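Local atomic coordinates of putative thiol-disulfide oxidoreductase (Bacteroides vulgatus, PDB entry 4GRF), a protein that probably carries out thiol-disulfide exchange through its thioredoxin domain, the part of a longer protein described here. Residues 92-95 against 96-99; 99-102 against 103-107. All coordinates share one frame; numbering follows the deposited sequence. Where two conformers were deposited one is given.

Contacts 1 and 2 lie at successive points on helix 95-104. Contact 1 (92-95 with 96-99) is where the chain leaves edge strand 89-92 and turns into the helix. Contact 2 (99-102 with 103-107) is the last turn and the exit. Their centres are about 10 Å apart, and Lys99 belongs to both. They also touch directly: Leu93 CD1 packs against Val101 CB at 4.0 Å. The two ends differ in their surroundings. Contact 1 is away from the known sites, whereas contact 2 holds Cys106, joined covalently to glutathione. The Cys41-Cys44 disulfide, consistent with a thioredoxin-type CxxC pair, lies in neither contact.

Contact 1 of 2, residues 92-95 against 96-99; sequences LLQK and DDVK
Asp97 folds back over the backbone of Gln94 as the chain enters helix 95-104. Its CB packs against Gln94 O at 3.4 Å. With chi1 at -71°, CG lies beside the backbone N of Asp97, and the carboxylate is carried toward the start of the turn. At the tip, OD2 comes within 4.1 Å of Gln94 CB. OD2 also accepts a hydrogen bond from a water at 2.7 Å. The same water accepts from Gln94 N at 2.9 Å. The carboxylate is thus tied to the backbone three residues earlier through one water.

The backbone closes the same turn. Asp97 N donates to Gln94 O at 2.8 Å with a fairly straight N-H...O angle of 158°. The donor sits above the carbonyl plane, 45° out of it. Val98 N makes two weak bonds within this turn, one to Gln94 O and one to Lys95 O, the latter at 3.4 Å. A second water accepts from Lys99 N and donates to Lys95 O, so it bridges the gap that a regular helical bond would span.

Val98 supplies the apolar side. Its CG2 branch meets Leu93 CB at 3.9 Å and passes Gln94 O at 3.7 Å. The CB of Leu93 points toward the helix turn, and its side chain is buried, resting also on Ile12 and on Val68 of strand 63-69. Val98 touches Thr70.

The first water therefore links Gln94 N to Asp97 OD2 across the first turn of the helix. The whole is the turn from edge strand 89-92 into helix 95-104 of a thioredoxin-like domain.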
loop_
_atom_site.group_PDB
_atom_site.type_symbol
_atom_site.label_atom_id
_atom_site.label_comp_id
_atom_site.label_asym_id
_atom_site.label_seq_id
_atom_site.Cartn_x
_atom_site.Cartn_y
_atom_site.Cartn_z
ATOM N N LEU A 92 0.755 5.250 8.946
ATOM C CA LEU A 92 0.484 4.367 10.067
ATOM C C LEU A 92 -0.944 4.571 10.532
ATOM O O LEU A 92 -1.356 5.707 10.827
ATOM C CB LEU A 92 1.449 4.694 11.206
ATOM C CG LEU A 92 1.334 3.844 12.465
ATOM C CD1 LEU A 92 1.630 2.386 12.161
ATOM C CD2 LEU A 92 2.280 4.371 13.534
ATOM N N LEU A 93 -1.687 3.478 10.612
ATOM C CA LEU A 93 -3.075 3.516 11.087
ATOM C C LEU A 93 -3.093 3.841 12.580
ATOM O O LEU A 93 -2.253 3.362 13.357
ATOM C CB LEU A 93 -3.783 2.202 10.836
ATOM C CG LEU A 93 -3.984 1.828 9.367
ATOM C CD1 LEU A 93 -4.653 0.465 9.243
ATOM C CD2 LEU A 93 -4.771 2.904 8.642
ATOM N N GLN A 94 -4.029 4.676 12.974
ATOM C CA GLN A 94 -4.234 4.881 14.407
ATOM C C GLN A 94 -4.880 3.618 14.961
ATOM O O GLN A 94 -5.640 2.933 14.268
ATOM C CB GLN A 94 -5.058 6.131 14.643
ATOM C CG GLN A 94 -4.489 7.314 13.878
ATOM C CD GLN A 94 -4.777 8.648 14.530
ATOM O OE1 GLN A 94 -5.192 9.592 13.867
ATOM N NE2 GLN A 94 -4.552 8.732 15.834
ATOM N N LYS A 95 -4.536 3.294 16.208
ATOM C CA LYS A 95 -5.001 2.082 16.878
ATOM C C LYS A 95 -6.489 1.828 16.662
ATOM O O LYS A 95 -6.889 0.714 16.341
ATOM C CB LYS A 95 -4.711 2.212 18.382
ATOM C CG LYS A 95 -5.179 1.061 19.256
ATOM C CD LYS A 95 -4.803 1.339 20.709
ATOM C CE LYS A 95 -5.802 0.746 21.688
ATOM N NZ LYS A 95 -5.798 -0.741 21.649
ATOM N N ASP A 96 -7.292 2.872 16.833
ATOM C CA ASP A 96 -8.748 2.748 16.772
ATOM C C ASP A 96 -9.273 2.532 15.368
ATOM O O ASP A 96 -10.474 2.371 15.186
ATOM C CB ASP A 96 -9.412 4.000 17.344
ATOM C CG ASP A 96 -9.443 4.001 18.862
ATOM O OD1 ASP A 96 -9.031 2.990 19.476
ATOM O OD2 ASP A 96 -9.886 5.017 19.440
ATOM N N ASP A 97 -8.388 2.541 14.376
ATOM C CA ASP A 97 -8.808 2.373 12.976
ATOM C C ASP A 97 -8.363 1.047 12.383
ATOM O O ASP A 97 -8.879 0.625 11.353
ATOM C CB ASP A 97 -8.264 3.490 12.106
ATOM C CG ASP A 97 -8.933 4.811 12.369
ATOM O OD1 ASP A 97 -10.118 4.833 12.795
ATOM O OD2 ASP A 97 -8.262 5.834 12.144
ATOM N N VAL A 98 -7.407 0.388 13.034
ATOM C CA VAL A 98 -6.838 -0.830 12.479
ATOM C C VAL A 98 -7.873 -1.913 12.181
ATOM O O VAL A 98 -7.917 -2.451 11.084
ATOM C CB VAL A 98 -5.784 -1.422 13.422
ATOM C CG1 VAL A 98 -5.374 -2.817 12.961
ATOM C CG2 VAL A 98 -4.577 -0.495 13.496
ATOM N N LYS A 99 -8.698 -2.252 13.167
ATOM C CA LYS A 99 -9.671 -3.309 12.977
ATOM C C LYS A 99 -10.666 -2.952 11.864
ATOM O O LYS A 99 -10.987 -3.793 11.032
ATOM C CB LYS A 99 -10.408 -3.593 14.288
ATOM C CG LYS A 99 -11.217 -4.880 14.277
ATOM C CD LYS A 99 -11.868 -5.139 15.626
ATOM C CE LYS A 99 -12.804 -6.333 15.567
ATOM N NZ LYS A 99 -13.616 -6.460 16.807
HETATM O O HOH W 1 -5.834 5.908 11.062
HETATM O O HOH W 2 -8.687 -1.069 15.951
#

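Contact 2 of 2, residues 99-102 against 103-107; sequences KDVL and ESYCI. With GSH (glutathione), chain H.
A Schellman motif ends helix 95-104 here, and its turning residue, Cys106, carries the glutathione. Ile107 N donates to Leu102 O at 2.9 Å, nearly straight at 170°. Inside this bond, Cys106 N donates to Glu103 O at 2.9 Å. Cys106 itself takes a positive phi of 47°, which turns the chain out of the helix. The hydrophobic contact that often goes with this motif is present. Leu102 CD2 meets Ile107 CD1 at 3.5 Å, the two side chains crossing at about a right angle. Ile107 continues onto Phe36 and His112 of the central sheet.

One turn of backbone is gripped twice at Val101 O. Tyr105 N donates to it at 3.1 Å. Ser104 OG donates as well, at 2.9 Å, from the same face of the carbonyl plane. The serine reaches it because chi1 of 78° holds OG between its own backbone N and carbonyl carbon. With an alanine here OG is gone, and Val101 O is likely to be held by Tyr105 N alone, so this last turn would probably be less firmly fixed.

Tyr105 turns the edge of its ring to the same oxygen. CD1 lies 3.5 Å from Val101 O, close to the ring plane. Val101 CG1 makes a looser apolar contact with CD1. The ring runs into the interior, meets Phe36, and its OH is hydrogen-bonded to Pro10 O.

On the outer side, Lys99 and Glu103 are one turn apart. Their ion pair is long and its geometry doubtful.

Past the helix, Cys106 pairs its backbone with Ser2, whose O is also hydrogen-bonded to glutathione. The side chain ends in a mixed disulfide, with Cys106 SG bonded to SG2 of glutathione at 2.0 Å.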
loop_
_atom_site.group_PDB
_atom_site.type_symbol
_atom_site.label_atom_id
_atom_site.label_comp_id
_atom_site.label_asym_id
_atom_site.label_seq_id
_atom_site.Cartn_x
_atom_site.Cartn_y
_atom_site.Cartn_z
ATOM N N LYS A 99 -8.698 -2.252 13.167
ATOM C CA LYS A 99 -9.671 -3.309 12.977
ATOM C C LYS A 99 -10.666 -2.952 11.864
ATOM O O LYS A 99 -10.987 -3.793 11.032
ATOM C CB LYS A 99 -10.408 -3.593 14.288
ATOM C CG LYS A 99 -11.217 -4.880 14.277
ATOM C CD LYS A 99 -11.868 -5.139 15.626
ATOM C CE LYS A 99 -12.804 -6.333 15.567
ATOM N NZ LYS A 99 -13.616 -6.460 16.807
ATOM N N ASP A 100 -11.130 -1.709 11.842
ATOM C CA ASP A 100 -12.100 -1.277 10.828
ATOM C C ASP A 100 -11.541 -1.397 9.406
ATOM O O ASP A 100 -12.233 -1.827 8.491
ATOM C CB ASP A 100 -12.534 0.164 11.067
ATOM C CG ASP A 100 -13.318 0.324 12.350
ATOM O OD1 ASP A 100 -14.091 -0.601 12.695
ATOM O OD2 ASP A 100 -13.152 1.370 13.012
ATOM N N VAL A 101 -10.287 -0.996 9.225
ATOM C CA VAL A 101 -9.658 -1.067 7.912
ATOM C C VAL A 101 -9.486 -2.513 7.473
ATOM O O VAL A 101 -9.845 -2.873 6.345
ATOM C CB VAL A 101 -8.307 -0.304 7.895
ATOM C CG1 VAL A 101 -7.560 -0.571 6.601
ATOM C CG2 VAL A 101 -8.568 1.184 8.053
ATOM N N LEU A 102 -8.904 -3.353 8.332
ATOM C CA LEU A 102 -8.728 -4.753 7.998
ATOM C C LEU A 102 -10.041 -5.443 7.686
ATOM O O LEU A 102 -10.113 -6.239 6.757
ATOM C CB LEU A 102 -8.018 -5.503 9.108
ATOM C CG LEU A 102 -6.595 -5.000 9.359
ATOM C CD1 LEU A 102 -5.962 -5.791 10.481
ATOM C CD2 LEU A 102 -5.744 -5.094 8.096
ATOM N N GLU A 103 -11.075 -5.167 8.470
ATOM C CA GLU A 103 -12.361 -5.785 8.202
ATOM C C GLU A 103 -12.927 -5.295 6.873
ATOM O O GLU A 103 -13.414 -6.087 6.079
ATOM C CB GLU A 103 -13.330 -5.512 9.339
ATOM C CG GLU A 103 -12.989 -6.286 10.600
ATOM C CD GLU A 103 -13.947 -5.986 11.733
ATOM O OE1 GLU A 103 -14.907 -5.219 11.501
ATOM O OE2 GLU A 103 -13.736 -6.512 12.848
ATOM N N SER A 104 -12.818 -3.998 6.611
ATOM C CA SER A 104 -13.390 -3.427 5.395
ATOM C C SER A 104 -12.744 -3.990 4.123
ATOM O O SER A 104 -13.398 -4.083 3.096
ATOM C CB SER A 104 -13.312 -1.892 5.425
ATOM O OG SER A 104 -12.016 -1.415 5.121
ATOM N N TYR A 105 -11.454 -4.354 4.195
ATOM C CA TYR A 105 -10.751 -4.961 3.065
ATOM C C TYR A 105 -10.724 -6.478 3.153
ATOM O O TYR A 105 -10.156 -7.142 2.284
ATOM C CB TYR A 105 -9.315 -4.413 2.962
ATOM C CG TYR A 105 -9.244 -3.063 2.279
ATOM C CD1 TYR A 105 -9.466 -1.886 2.990
ATOM C CD2 TYR A 105 -8.967 -2.967 0.910
ATOM C CE1 TYR A 105 -9.392 -0.651 2.365
ATOM C CE2 TYR A 105 -8.885 -1.748 0.270
ATOM C CZ TYR A 105 -9.113 -0.591 0.981
ATOM O OH TYR A 105 -9.041 0.601 0.336
ATOM N N CYS A 106 -11.362 -6.997 4.199
ATOM C CA CYS A 106 -11.379 -8.417 4.516
ATOM C C CYS A 106 -9.992 -9.042 4.453
ATOM O O CYS A 106 -9.769 -10.062 3.792
ATOM C CB CYS A 106 -12.300 -9.196 3.610
ATOM S SG CYS A 106 -12.301 -10.911 4.146
ATOM N N ILE A 107 -9.063 -8.408 5.157
ATOM C CA ILE A 107 -7.681 -8.844 5.139
ATOM C C ILE A 107 -7.474 -9.918 6.163
ATOM O O ILE A 107 -7.677 -9.712 7.362
ATOM C CB ILE A 107 -6.703 -7.697 5.414
ATOM C CG1 ILE A 107 -6.793 -6.665 4.284
ATOM C CG2 ILE A 107 -5.279 -8.214 5.517
ATOM C CD1 ILE A 107 -6.078 -5.358 4.585
HETATM N N1 GSH H . -19.501 -6.028 -0.174
HETATM C CA1 GSH H . -18.910 -7.253 0.428
HETATM C C1 GSH H . -19.937 -8.066 1.169
HETATM O O11 GSH H . -20.010 -9.294 0.940
HETATM O O12 GSH H . -20.681 -7.486 1.992
HETATM C CB1 GSH H . -17.770 -6.839 1.356
HETATM C CG1 GSH H . -17.349 -7.973 2.287
HETATM C CD1 GSH H . -16.344 -8.886 1.614
HETATM O OE1 GSH H . -15.902 -8.661 0.496
HETATM N N2 GSH H . -15.954 -9.946 2.318
HETATM C CA2 GSH H . -14.950 -10.846 1.800
HETATM C C2 GSH H . -15.368 -11.465 0.499
HETATM O O2 GSH H . -16.461 -11.997 0.375
HETATM C CB2 GSH H . -14.641 -11.947 2.815
HETATM S SG2 GSH H . -14.286 -11.295 4.460
HETATM N N3 GSH H . -14.455 -11.387 -0.462
HETATM C CA3 GSH H . -14.613 -11.957 -1.785
HETATM C C3 GSH H . -13.275 -11.995 -2.504
HETATM O O31 GSH H . -13.245 -12.425 -3.673
HETATM O O32 GSH H . -12.243 -11.592 -1.911
#